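Local coordinates for protein N-acetylglucosamine-6-phosphate deacetylase (Mycobacterium smegmatis, PDB 6FV4) that probably catalyses the metal-dependent deacetylation of N-acetylglucosamine-6-phosphate, as a NagA-family member of the metallo-dependent hydrolases, at residues Leu104-Val109 with Ser121-Gln126; Ser143-Gly148 with Val153-Pro158; Ala214-Gly219 with Ser248-Glu253; Ala284-Gly289 with Tyr295-Leu300; Thr323-Phe328 with Asp379-Ala384. The protein carries 1 engineered substitution. All coordinates share one frame; numbering follows the deposited sequence. Where two conformers were deposited one is given.

Contact 1: Leu104-Val109 with Ser121-Gln126; sequences LVASLV and SGLARQ
Leu123, on helix 113-129, meets Ala106 and Leu108 of strand 104-109 and illustrates how one branched side chain can join a helix to the strand it packs on. Followed outward, its CB sets the direction toward the strand but makes no close contact there. CG lies anti to its own carbonyl carbon (chi1 -79°), and with the second torsion extended (chi2 -172°) CD1 is directed at the strand. Of the two methyl groups at the end, CD1 does the touching. It lies 3.7 Å from Leu108 CD2 and 3.9 Å from Leu108 CG, so that the two leucines come together tip to tip. The same CD1 rests 4.1 Å from the CB of Ala106, a small residue whose single methyl bounds the contact from a second side.

Ala106 and Leu108 are two positions apart in an extended chain and therefore present their side chains to the same face, that of the helix. Ser107 between them turns the other way, and its OG is hydrogen-bonded to His136 ND1. No hydrogen bond links the two segments, and the adhesion is purely apolar. Around it, Leu123 also packs on Ile135 and Thr89, while Leu108 touches Leu137 of the next strand.

The side chain of Leu108 is about 6 Å from those of the metal ligands His74 and Glu138, consistent with a place in their second shell. Strand 104-109, helix 113-129 and strand 134-138 make a right-handed beta-alpha-beta unit of the kind that builds the barrel of metallo-dependent hydrolases: helix outside, parallel strands within.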
# COMPACT_ATOMS: atom_id res chain seq x y z
N LEU B 104 -6.74 -22.19 -17.37
CA LEU B 104 -6.56 -20.98 -18.16
C LEU B 104 -7.89 -20.29 -18.37
O LEU B 104 -8.88 -20.93 -18.74
CB LEU B 104 -5.98 -21.29 -19.55
CG LEU B 104 -4.72 -22.13 -19.58
CD1 LEU B 104 -4.59 -22.88 -20.89
CD2 LEU B 104 -3.52 -21.25 -19.36
N VAL B 105 -7.90 -18.97 -18.21
CA VAL B 105 -9.06 -18.18 -18.63
C VAL B 105 -8.64 -17.32 -19.82
O VAL B 105 -7.75 -16.46 -19.71
CB VAL B 105 -9.64 -17.36 -17.47
CG1 VAL B 105 -10.79 -16.47 -17.98
CG2 VAL B 105 -10.16 -18.30 -16.41
N ALA B 106 -9.25 -17.59 -20.97
CA ALA B 106 -8.82 -16.96 -22.21
C ALA B 106 -9.49 -15.60 -22.33
O ALA B 106 -10.70 -15.48 -22.18
CB ALA B 106 -9.17 -17.85 -23.41
N SER B 107 -8.69 -14.58 -22.60
CA SER B 107 -9.16 -13.20 -22.63
C SER B 107 -9.34 -12.72 -24.06
O SER B 107 -8.54 -13.05 -24.94
CB SER B 107 -8.18 -12.25 -21.92
OG SER B 107 -7.82 -12.70 -20.63
N LEU B 108 -10.35 -11.89 -24.26
CA LEU B 108 -10.60 -11.25 -25.54
C LEU B 108 -10.49 -9.75 -25.36
O LEU B 108 -11.07 -9.20 -24.43
CB LEU B 108 -12.01 -11.60 -26.06
CG LEU B 108 -12.33 -13.05 -26.35
CD1 LEU B 108 -13.80 -13.18 -26.73
CD2 LEU B 108 -11.45 -13.53 -27.51
N VAL B 109 -9.80 -9.08 -26.28
CA VAL B 109 -9.69 -7.62 -26.22
C VAL B 109 -10.92 -6.99 -26.86
O VAL B 109 -11.75 -7.68 -27.46
CB VAL B 109 -8.42 -7.10 -26.89
CG1 VAL B 109 -7.17 -7.65 -26.21
CG2 VAL B 109 -8.44 -7.43 -28.38
N SER B 121 -18.66 -17.26 -29.10
CA SER B 121 -19.22 -18.54 -29.53
C SER B 121 -18.14 -19.58 -29.76
O SER B 121 -18.25 -20.72 -29.30
CB SER B 121 -20.06 -18.36 -30.80
OG SER B 121 -21.28 -17.71 -30.53
N GLY B 122 -17.08 -19.21 -30.49
CA GLY B 122 -16.01 -20.15 -30.77
C GLY B 122 -15.20 -20.55 -29.54
O GLY B 122 -14.78 -21.71 -29.42
N LEU B 123 -14.94 -19.61 -28.64
CA LEU B 123 -14.18 -19.99 -27.44
C LEU B 123 -15.03 -20.83 -26.50
O LEU B 123 -14.50 -21.71 -25.80
CB LEU B 123 -13.64 -18.74 -26.72
CG LEU B 123 -12.40 -18.03 -27.24
CD1 LEU B 123 -11.94 -16.93 -26.25
CD2 LEU B 123 -11.26 -19.01 -27.49
N ALA B 124 -16.35 -20.59 -26.45
CA ALA B 124 -17.21 -21.40 -25.59
C ALA B 124 -17.14 -22.88 -25.96
O ALA B 124 -17.22 -23.75 -25.09
CB ALA B 124 -18.66 -20.91 -25.69
N ARG B 125 -16.96 -23.18 -27.25
CA ARG B 125 -16.81 -24.57 -27.67
C ARG B 125 -15.51 -25.17 -27.14
O ARG B 125 -15.45 -26.35 -26.76
CB ARG B 125 -16.87 -24.66 -29.20
CG ARG B 125 -16.67 -26.07 -29.74
CD ARG B 125 -16.84 -26.12 -31.27
NE ARG B 125 -16.11 -27.27 -31.79
CZ ARG B 125 -14.86 -27.21 -32.23
NH1 ARG B 125 -14.22 -26.05 -32.24
NH2 ARG B 125 -14.26 -28.31 -32.67
N GLN B 126 -14.45 -24.37 -27.08
CA GLN B 126 -13.21 -24.89 -26.51
C GLN B 126 -13.26 -24.97 -24.98
O GLN B 126 -12.58 -25.82 -24.40
CB GLN B 126 -12.03 -24.05 -26.99
CG GLN B 126 -11.63 -24.45 -28.41
CD GLN B 126 -11.20 -23.27 -29.22
OE1 GLN B 126 -10.99 -22.19 -28.68
NE2 GLN B 126 -11.06 -23.47 -30.52

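Contact 2: Ser143-Gly148 with Val153-Pro158; sequences STLRCG and VLMRDP
The long loop between strand 134-138 and helix 160-170, which carries the cadmium ligand His150, draws its two arms together where Met155 reaches Ser143, Thr144 and Leu145. Met155 does most of the work. Its CG is anti to the carbonyl carbon (chi1 -62°), the next bond runs straight, and a bend at chi3 (-46°) brings the methyl to Thr144 O and Leu145 CD2. The sulfur lies beside the main chain of the other arm, with SD 3.8 Å from Ser143 N and 3.7 Å from Thr144 O. The methyl CE reaches the same Thr144 O at 3.7 Å and also Leu145 CD2 at 3.9 Å. The two side chains cross obliquely; the CB of Leu145 points to one side, but CD2 at its end comes within contact. No hydrogen bond spans the arms.

Loops of this sort, issuing from the C-terminal ends of the barrel strands, shape the active-site mouth in metallo-dependent hydrolases, and Thr144 has its side chain about 4 Å from that of the metal ligand His204. Its CB points away from Met155, and its OG1 accepts a nearly straight hydrogen bond from Arg146 N (3.2 Å, 169°), forming an ST turn. The same hydroxyl is hydrogen-bonded to Glu206 OE2, a carboxylate oxygen that also forms a salt bridge with Arg146 NE. On the other arm, Arg156 bends back so that NH1 makes a weak bond to Leu154 O (3.0 Å), while its NH2 pairs with Glu162 and Asp157 pairs with Arg183.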
# COMPACT_ATOMS: atom_id res chain seq x y z
N SER B 143 -12.52 2.33 -21.01
CA SER B 143 -12.39 3.76 -21.23
C SER B 143 -11.02 4.29 -20.80
O SER B 143 -10.94 5.08 -19.86
CB SER B 143 -13.48 4.52 -20.48
OG SER B 143 -13.65 5.82 -21.03
N THR B 144 -9.96 3.86 -21.47
CA THR B 144 -8.68 4.52 -21.26
C THR B 144 -7.92 4.57 -22.57
O THR B 144 -8.11 3.72 -23.46
CB THR B 144 -7.82 3.84 -20.17
OG1 THR B 144 -6.70 4.68 -19.86
CG2 THR B 144 -7.30 2.49 -20.64
N LEU B 145 -7.08 5.59 -22.70
CA LEU B 145 -6.16 5.74 -23.82
C LEU B 145 -4.72 5.53 -23.40
O LEU B 145 -3.81 5.72 -24.21
CB LEU B 145 -6.33 7.12 -24.47
CG LEU B 145 -7.76 7.52 -24.83
CD1 LEU B 145 -7.78 8.79 -25.69
CD2 LEU B 145 -8.49 6.37 -25.54
N ARG B 146 -4.49 5.15 -22.14
CA ARG B 146 -3.13 4.95 -21.64
C ARG B 146 -2.47 3.78 -22.35
O ARG B 146 -3.13 2.95 -22.99
CB ARG B 146 -3.14 4.72 -20.12
CG ARG B 146 -3.58 5.94 -19.33
CD ARG B 146 -3.74 5.67 -17.83
NE ARG B 146 -4.30 6.85 -17.20
CZ ARG B 146 -3.59 7.85 -16.70
NH1 ARG B 146 -2.26 7.80 -16.71
NH2 ARG B 146 -4.20 8.90 -16.17
N CYS B 147 -1.14 3.73 -22.24
CA CYS B 147 -0.39 2.62 -22.80
C CYS B 147 -0.88 1.31 -22.19
O CYS B 147 -1.00 1.18 -20.96
CB CYS B 147 1.10 2.81 -22.55
SG CYS B 147 1.82 4.12 -23.55
N GLY B 148 -1.17 0.34 -23.05
CA GLY B 148 -1.89 -0.85 -22.68
C GLY B 148 -3.25 -0.96 -23.33
O GLY B 148 -3.80 -2.07 -23.42
N VAL B 153 -10.68 2.58 -30.33
CA VAL B 153 -11.74 3.18 -31.15
C VAL B 153 -13.04 2.38 -31.07
O VAL B 153 -14.10 2.90 -31.42
CB VAL B 153 -11.29 3.37 -32.62
CG1 VAL B 153 -10.30 4.53 -32.72
CG2 VAL B 153 -10.71 2.09 -33.20
N LEU B 154 -12.99 1.13 -30.60
CA LEU B 154 -14.20 0.32 -30.47
C LEU B 154 -14.76 0.31 -29.05
O LEU B 154 -15.80 -0.33 -28.82
CB LEU B 154 -13.95 -1.11 -30.94
CG LEU B 154 -13.62 -1.38 -32.41
CD1 LEU B 154 -12.79 -2.66 -32.55
CD2 LEU B 154 -14.89 -1.45 -33.27
N MET B 155 -14.10 0.97 -28.10
CA MET B 155 -14.64 1.07 -26.75
C MET B 155 -16.02 1.73 -26.79
O MET B 155 -16.26 2.66 -27.56
CB MET B 155 -13.68 1.88 -25.85
CG MET B 155 -12.32 1.24 -25.68
SD MET B 155 -11.22 2.13 -24.54
CE MET B 155 -11.45 3.81 -25.14
N ARG B 156 -16.95 1.23 -25.98
CA ARG B 156 -18.30 1.76 -26.02
C ARG B 156 -18.98 1.54 -24.68
O ARG B 156 -18.54 0.73 -23.86
CB ARG B 156 -19.13 1.12 -27.16
CG ARG B 156 -19.16 -0.41 -27.13
CD ARG B 156 -19.80 -0.97 -28.42
NE ARG B 156 -19.80 -2.43 -28.47
CZ ARG B 156 -18.80 -3.18 -28.95
NH1 ARG B 156 -17.70 -2.62 -29.43
NH2 ARG B 156 -18.92 -4.50 -28.96
N ASP B 157 -20.06 2.30 -24.47
CA ASP B 157 -20.84 2.18 -23.24
C ASP B 157 -21.40 0.77 -23.11
O ASP B 157 -21.69 0.12 -24.12
CB ASP B 157 -21.99 3.18 -23.24
CG ASP B 157 -21.56 4.63 -22.93
OD1 ASP B 157 -20.37 4.90 -22.67
OD2 ASP B 157 -22.46 5.50 -22.94
N PRO B 158 -21.56 0.26 -21.87
CA PRO B 158 -22.13 -1.09 -21.69
C PRO B 158 -23.64 -1.14 -21.84
O PRO B 158 -24.38 -0.82 -20.90
CB PRO B 158 -21.69 -1.47 -20.26
CG PRO B 158 -21.58 -0.17 -19.57
CD PRO B 158 -21.05 0.81 -20.60

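Contact 3: Ala214-Gly219 with Ser248-Glu253; sequences AAIDAG and SRVTVE
Arg249 and Asp217 meet with their side chains roughly at right angles, a case in which a salt bridge forms without the flat, two-pronged pairing of textbook diagrams. Arg249 NH2 lies 3.2 Å from Asp217 OD1, and the guanidinium and carboxylate planes are turned 37° apart. The donor comes to OD1 on its anti side and somewhat out of the carboxylate plane, and the N-H angle of 140° makes this a bent bond. The bend at chi3 of Arg249 (-72°) swings the guanidinium over the last turn of helix 209-217. There Ile216 O stands over one face, displaced from the centre of the group, and Ile216 CG2 lies 3.7 Å from NH2. Water 1 sits in the guanidinium plane at the edge, accepting from Arg249 NH1 at 2.9 Å and donating to Asp217 O.

Next to these polar groups, Ile216 and Val250 cross at about a right angle. Val250 CG2 lies 4.0 Å from each of Ile216 CG1, CG2 and CD1, and Ala243 and Leu244 of helix 240-246 extend the apolar patch. Gly219, at positive phi, closes the helix in a Schellman motif, with its N bonded to Ile216 O.

The stronger partner of Arg249 NH2 is Asp247 OD2, and Asp217 is the additional one. The cation is probably balanced by both acids, so its position does not depend on the bent Asp217 bond alone.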
# COMPACT_ATOMS: atom_id res chain seq x y z
N ALA B 214 -17.76 2.81 -5.97
CA ALA B 214 -19.15 2.53 -6.34
C ALA B 214 -19.25 1.25 -7.15
O ALA B 214 -20.16 0.45 -6.94
CB ALA B 214 -19.74 3.71 -7.12
N ALA B 215 -18.31 1.04 -8.08
CA ALA B 215 -18.24 -0.21 -8.82
C ALA B 215 -18.06 -1.41 -7.90
O ALA B 215 -18.67 -2.46 -8.11
CB ALA B 215 -17.10 -0.13 -9.85
N ILE B 216 -17.26 -1.26 -6.84
CA ILE B 216 -17.06 -2.35 -5.88
C ILE B 216 -18.34 -2.63 -5.10
O ILE B 216 -18.70 -3.79 -4.86
CB ILE B 216 -15.88 -2.02 -4.95
CG1 ILE B 216 -14.58 -1.91 -5.77
CG2 ILE B 216 -15.76 -3.06 -3.85
CD1 ILE B 216 -13.39 -1.31 -4.98
N ASP B 217 -19.04 -1.57 -4.68
CA ASP B 217 -20.32 -1.74 -3.99
C ASP B 217 -21.37 -2.38 -4.90
O ASP B 217 -22.24 -3.11 -4.42
CB ASP B 217 -20.81 -0.39 -3.47
CG ASP B 217 -19.89 0.19 -2.37
OD1 ASP B 217 -18.93 -0.49 -1.95
OD2 ASP B 217 -20.14 1.34 -1.92
N ALA B 218 -21.30 -2.13 -6.20
CA ALA B 218 -22.21 -2.76 -7.15
C ALA B 218 -21.85 -4.21 -7.44
O ALA B 218 -22.62 -4.90 -8.13
CB ALA B 218 -22.23 -1.95 -8.45
N GLY B 219 -20.72 -4.69 -6.94
CA GLY B 219 -20.38 -6.10 -7.06
C GLY B 219 -19.08 -6.42 -7.76
O GLY B 219 -18.78 -7.61 -7.94
N SER B 248 -11.86 -5.55 1.03
CA SER B 248 -11.50 -6.96 1.21
C SER B 248 -12.19 -7.88 0.21
O SER B 248 -11.75 -9.03 0.03
CB SER B 248 -11.83 -7.41 2.63
OG SER B 248 -13.22 -7.31 2.89
N ARG B 249 -13.26 -7.43 -0.43
CA ARG B 249 -13.96 -8.25 -1.42
C ARG B 249 -13.19 -8.39 -2.73
O ARG B 249 -13.57 -9.23 -3.56
CB ARG B 249 -15.33 -7.64 -1.73
CG ARG B 249 -16.35 -7.77 -0.60
CD ARG B 249 -17.60 -6.97 -0.94
NE ARG B 249 -17.35 -5.54 -0.85
CZ ARG B 249 -18.28 -4.60 -0.98
NH1 ARG B 249 -19.54 -4.94 -1.21
NH2 ARG B 249 -17.93 -3.32 -0.89
N VAL B 250 -12.16 -7.58 -2.95
CA VAL B 250 -11.51 -7.48 -4.26
C VAL B 250 -10.21 -8.27 -4.24
O VAL B 250 -9.40 -8.14 -3.31
CB VAL B 250 -11.24 -6.01 -4.63
CG1 VAL B 250 -10.43 -5.94 -5.93
CG2 VAL B 250 -12.56 -5.25 -4.76
N THR B 251 -10.01 -9.09 -5.27
CA THR B 251 -8.72 -9.71 -5.54
C THR B 251 -8.06 -9.00 -6.71
O THR B 251 -8.61 -8.97 -7.82
CB THR B 251 -8.87 -11.20 -5.84
OG1 THR B 251 -9.52 -11.84 -4.74
CG2 THR B 251 -7.49 -11.82 -6.03
N VAL B 252 -6.85 -8.43 -6.48
CA VAL B 252 -6.18 -7.65 -7.51
C VAL B 252 -5.26 -8.54 -8.34
O VAL B 252 -4.57 -9.42 -7.83
CB VAL B 252 -5.43 -6.45 -6.89
CG1 VAL B 252 -6.45 -5.46 -6.31
CG2 VAL B 252 -4.40 -6.92 -5.83
N GLU B 253 -5.31 -8.33 -9.65
CA GLU B 253 -4.37 -8.95 -10.58
C GLU B 253 -3.11 -8.11 -10.63
O GLU B 253 -3.16 -6.88 -10.57
CB GLU B 253 -4.94 -9.04 -12.00
CG GLU B 253 -6.15 -9.94 -12.21
CD GLU B 253 -6.64 -9.89 -13.66
OE1 GLU B 253 -6.07 -9.11 -14.48
OE2 GLU B 253 -7.60 -10.64 -13.99
O HOH W 1 -21.82 -3.11 -1.28

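Contact 4: Ala284-Gly289 with Tyr295-Leu300; sequences AMAATG and YRLGPL
With CG of Leu297 anti to its carbonyl carbon (chi1 -58°) and an extended second torsion (chi2 177°), the end of this side chain is delivered to Ala286 and Ala287. The branch that arrives is CD1. It lies 3.8 Å from Ala287 CB and 3.9 Å from Ala287 N, and it also approaches Ala286, whose CB is 4.3 Å away. One methyl thus sits over the peptide joining two alanines, and the small size of both lets the leucine come close to the backbone itself.

The alanines occupy the middle of a type I beta turn from Met285 to Thr288. Its carbonyl, Met285 O, is gripped twice by the same residue: by the backbone, with Thr288 N at 2.9 Å, and by the side chain, with Thr288 OG1 at 2.6 Å. The hydroxyl bond lies in the carbonyl plane, on a lone pair, and fixes the rotation of the threonine. On the other side, Leu297 opens a type II' turn through Gly298, which has positive phi, and Pro299. Leu297 N donates to Leu300 O at 2.9 Å, and the return bond from Leu300 N to Leu297 O is weak. The pair marks a tight beta hairpin between strands 293-297 and 300-305.

Ala309 of the third strand in this small antiparallel sheet touches Ala287. The contact therefore seats the hairpin on the loop that leaves strand 278-281 and follows Ala283, an engineered residue at the predicted proton-transfer position; this is the catalytic end of the amidohydrolase barrel.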
# COMPACT_ATOMS: atom_id res chain seq x y z
N ALA B 284 -0.39 -12.88 -21.09
CA ALA B 284 0.52 -13.31 -22.15
C ALA B 284 -0.08 -13.10 -23.53
O ALA B 284 -1.25 -13.42 -23.77
CB ALA B 284 0.87 -14.78 -21.98
N MET B 285 0.72 -12.57 -24.46
CA MET B 285 0.25 -12.44 -25.83
C MET B 285 0.81 -13.57 -26.68
O MET B 285 1.60 -14.40 -26.22
CB MET B 285 0.57 -11.06 -26.41
CG MET B 285 2.01 -10.61 -26.35
SD MET B 285 3.05 -11.14 -27.71
CE MET B 285 2.09 -10.61 -29.14
N ALA B 286 0.35 -13.62 -27.94
CA ALA B 286 0.57 -14.80 -28.77
C ALA B 286 2.03 -15.11 -29.02
O ALA B 286 2.34 -16.27 -29.33
CB ALA B 286 -0.17 -14.65 -30.11
N ALA B 287 2.95 -14.15 -28.87
CA ALA B 287 4.36 -14.46 -29.11
C ALA B 287 5.03 -15.13 -27.92
O ALA B 287 6.19 -15.53 -28.03
CB ALA B 287 5.13 -13.20 -29.47
N THR B 288 4.35 -15.24 -26.78
CA THR B 288 4.92 -15.89 -25.61
C THR B 288 5.44 -17.28 -25.94
O THR B 288 4.74 -18.10 -26.53
CB THR B 288 3.86 -15.97 -24.51
OG1 THR B 288 3.35 -14.66 -24.25
CG2 THR B 288 4.46 -16.56 -23.22
N GLY B 289 6.69 -17.54 -25.54
CA GLY B 289 7.30 -18.85 -25.71
C GLY B 289 7.89 -19.13 -27.07
O GLY B 289 8.36 -20.25 -27.30
N TYR B 295 7.30 -12.93 -37.05
CA TYR B 295 6.15 -13.82 -37.10
C TYR B 295 4.91 -13.04 -37.48
O TYR B 295 4.74 -11.89 -37.06
CB TYR B 295 5.91 -14.52 -35.76
CG TYR B 295 7.05 -15.38 -35.28
CD1 TYR B 295 7.22 -16.67 -35.79
CD2 TYR B 295 7.95 -14.92 -34.32
CE1 TYR B 295 8.26 -17.48 -35.35
CE2 TYR B 295 8.99 -15.73 -33.87
CZ TYR B 295 9.15 -17.00 -34.40
OH TYR B 295 10.17 -17.82 -33.96
N ARG B 296 4.04 -13.69 -38.25
CA ARG B 296 2.73 -13.16 -38.56
C ARG B 296 1.75 -13.69 -37.52
O ARG B 296 1.41 -14.87 -37.53
CB ARG B 296 2.31 -13.58 -39.96
CG ARG B 296 0.98 -12.99 -40.41
CD ARG B 296 0.95 -11.48 -40.20
NE ARG B 296 -0.19 -10.88 -40.89
CZ ARG B 296 -0.43 -9.57 -40.96
NH1 ARG B 296 0.40 -8.71 -40.38
NH2 ARG B 296 -1.50 -9.13 -41.62
N LEU B 297 1.28 -12.82 -36.63
CA LEU B 297 0.41 -13.21 -35.52
C LEU B 297 -0.82 -12.31 -35.54
O LEU B 297 -0.76 -11.15 -35.14
CB LEU B 297 1.14 -13.11 -34.18
CG LEU B 297 2.41 -13.95 -34.07
CD1 LEU B 297 3.14 -13.74 -32.71
CD2 LEU B 297 2.07 -15.43 -34.31
N GLY B 298 -1.94 -12.86 -36.01
CA GLY B 298 -3.11 -12.06 -36.28
C GLY B 298 -2.78 -11.00 -37.30
O GLY B 298 -2.12 -11.27 -38.31
N PRO B 299 -3.19 -9.75 -37.04
CA PRO B 299 -2.95 -8.67 -38.01
C PRO B 299 -1.59 -8.00 -37.91
O PRO B 299 -1.41 -6.91 -38.48
CB PRO B 299 -4.06 -7.68 -37.68
CG PRO B 299 -4.27 -7.85 -36.21
CD PRO B 299 -4.07 -9.33 -35.95
N LEU B 300 -0.61 -8.58 -37.21
CA LEU B 300 0.65 -7.88 -37.01
C LEU B 300 1.84 -8.79 -37.27
O LEU B 300 1.80 -9.99 -36.97
CB LEU B 300 0.73 -7.29 -35.60
CG LEU B 300 -0.04 -5.97 -35.50
CD1 LEU B 300 -0.27 -5.58 -34.04
CD2 LEU B 300 0.66 -4.86 -36.28

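Contact 5: Thr323-Phe328 with Asp379-Ala384; sequences TMEQVF and DLAVTA
A hydrogen bond and apolar packing share the meeting of Glu325 and Phe328 with Leu380, Ala381 and Val382. The polar part rests on one hydrogen bond, from Val382 N to Glu325 OE1, 3.1 Å long and nearly straight at 167°. It reaches the oxygen from well above the carboxylate plane, and the same OE1 lies 3.6 Å from Ala381 CA. CG of Glu325 is turned opposite its backbone N (chi1 167°) and the rest of the chain is extended, which carries the carboxylate across from the helix to the strand. The other oxygen, OE2, is hydrogen-bonded to His99 ND1, so the two oxygens bind separate parts of the fold. A long, weak ion pair links OE1 to Arg329.

Segment 379-384 leads into strand 382-387, which turns back antiparallel against strand 373-376; Thr383 and Ala384 both face Val375 there, a classic beta bulge. Helix 324-334 thus meets the turn between these two strands and the start of the second. The helix starts with a capping box: Gln326 N makes a weak bond to Thr323 OG1, and Gln326 OE1 receives both Thr323 N and Thr323 OG1, the hydroxyl at 3.1 Å.

The remaining contacts are van der Waals. The side chains of Val382 and Glu325 cross at a slant, with Val382 CG2 3.5 Å from Glu325 CD and 3.9 Å from Glu325 CB. Farther on, Phe328 CE2 meets Leu380 CD1 at 4.2 Å, the methyl approaching the ring obliquely. Phe68, Ala346 and Leu376 also pack against that ring.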
# COMPACT_ATOMS: atom_id res chain seq x y z
N THR B 323 5.15 -16.29 -18.87
CA THR B 323 4.44 -17.52 -18.52
C THR B 323 4.26 -17.56 -17.01
O THR B 323 4.98 -16.90 -16.26
CB THR B 323 5.20 -18.77 -18.97
OG1 THR B 323 6.47 -18.81 -18.31
CG2 THR B 323 5.42 -18.75 -20.47
N MET B 324 3.29 -18.35 -16.56
CA MET B 324 3.07 -18.44 -15.12
C MET B 324 4.31 -18.93 -14.40
O MET B 324 4.56 -18.52 -13.27
CB MET B 324 1.89 -19.34 -14.80
CG MET B 324 0.54 -18.69 -15.00
SD MET B 324 0.15 -17.16 -14.12
CE MET B 324 -0.50 -17.77 -12.56
N GLU B 325 5.10 -19.79 -15.05
CA GLU B 325 6.39 -20.22 -14.51
C GLU B 325 7.30 -19.03 -14.22
O GLU B 325 7.99 -19.00 -13.19
CB GLU B 325 7.06 -21.19 -15.49
CG GLU B 325 8.52 -21.47 -15.20
CD GLU B 325 9.13 -22.45 -16.17
OE1 GLU B 325 10.28 -22.87 -15.96
OE2 GLU B 325 8.44 -22.81 -17.14
N GLN B 326 7.35 -18.05 -15.13
CA GLN B 326 8.22 -16.90 -14.92
C GLN B 326 7.69 -15.98 -13.83
O GLN B 326 8.46 -15.49 -13.00
CB GLN B 326 8.41 -16.12 -16.22
CG GLN B 326 9.31 -16.82 -17.24
CD GLN B 326 9.19 -16.23 -18.63
OE1 GLN B 326 8.35 -16.66 -19.42
NE2 GLN B 326 10.03 -15.24 -18.95
N VAL B 327 6.38 -15.72 -13.81
CA VAL B 327 5.87 -14.80 -12.80
C VAL B 327 5.94 -15.43 -11.41
O VAL B 327 6.22 -14.73 -10.42
CB VAL B 327 4.45 -14.32 -13.14
CG1 VAL B 327 4.42 -13.68 -14.54
CG2 VAL B 327 3.47 -15.44 -13.03
N PHE B 328 5.70 -16.74 -11.32
CA PHE B 328 5.86 -17.45 -10.05
C PHE B 328 7.28 -17.27 -9.50
O PHE B 328 7.47 -16.93 -8.33
CB PHE B 328 5.55 -18.94 -10.24
CG PHE B 328 5.61 -19.76 -8.96
CD1 PHE B 328 4.52 -19.83 -8.11
CD2 PHE B 328 6.75 -20.47 -8.63
CE1 PHE B 328 4.56 -20.60 -6.93
CE2 PHE B 328 6.81 -21.23 -7.45
CZ PHE B 328 5.71 -21.29 -6.61
N ASP B 379 16.18 -24.24 -8.94
CA ASP B 379 16.06 -22.95 -9.61
C ASP B 379 14.61 -22.52 -9.83
O ASP B 379 14.38 -21.50 -10.49
CB ASP B 379 16.79 -22.99 -10.96
CG ASP B 379 18.29 -23.23 -10.80
OD1 ASP B 379 18.86 -22.85 -9.75
OD2 ASP B 379 18.89 -23.81 -11.73
N LEU B 380 13.64 -23.27 -9.30
CA LEU B 380 12.22 -23.03 -9.55
C LEU B 380 11.89 -23.07 -11.04
O LEU B 380 10.99 -22.37 -11.51
CB LEU B 380 11.75 -21.71 -8.93
CG LEU B 380 11.82 -21.61 -7.40
CD1 LEU B 380 10.94 -20.48 -6.88
CD2 LEU B 380 11.44 -22.94 -6.75
N ALA B 381 12.60 -23.90 -11.80
CA ALA B 381 12.23 -24.18 -13.18
C ALA B 381 11.33 -25.41 -13.24
O ALA B 381 11.56 -26.39 -12.53
CB ALA B 381 13.46 -24.41 -14.06
N VAL B 382 10.31 -25.34 -14.10
CA VAL B 382 9.39 -26.46 -14.31
C VAL B 382 10.13 -27.62 -14.94
O VAL B 382 10.74 -27.49 -16.01
CB VAL B 382 8.22 -26.04 -15.20
CG1 VAL B 382 7.38 -27.28 -15.57
CG2 VAL B 382 7.37 -24.98 -14.52
N THR B 383 10.05 -28.79 -14.30
CA THR B 383 10.61 -30.01 -14.84
C THR B 383 9.55 -31.04 -15.20
O THR B 383 9.83 -31.96 -15.97
CB THR B 383 11.61 -30.63 -13.85
OG1 THR B 383 10.94 -30.86 -12.60
CG2 THR B 383 12.78 -29.68 -13.60
N ALA B 384 8.34 -30.91 -14.66
CA ALA B 384 7.25 -31.81 -15.00
C ALA B 384 5.93 -31.12 -14.68
O ALA B 384 5.87 -30.24 -13.82
CB ALA B 384 7.37 -33.13 -14.23

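The five contacts follow one another along the chain without interleaving. Three have side chains near the metals: that of Leu108 in contact 1 is about 9 Å from the zinc ion, that of Thr144 in contact 2 about 8 Å from the cadmium ion, and that of Ala286 in contact 4 about 12 Å from the zinc ion. Contact 3 joins the end of helix 209-217 to the residues entering strand 251-255, and its segment 248-253 reaches the zinc ligand His72 through Glu253. Contact 5, away from the annotated sites, is about 33 Å from contact 2 between centres. Contacts 4 and 5 alone touch, through Thr288 CG2 and Thr323 CG2 at 3.7 Å.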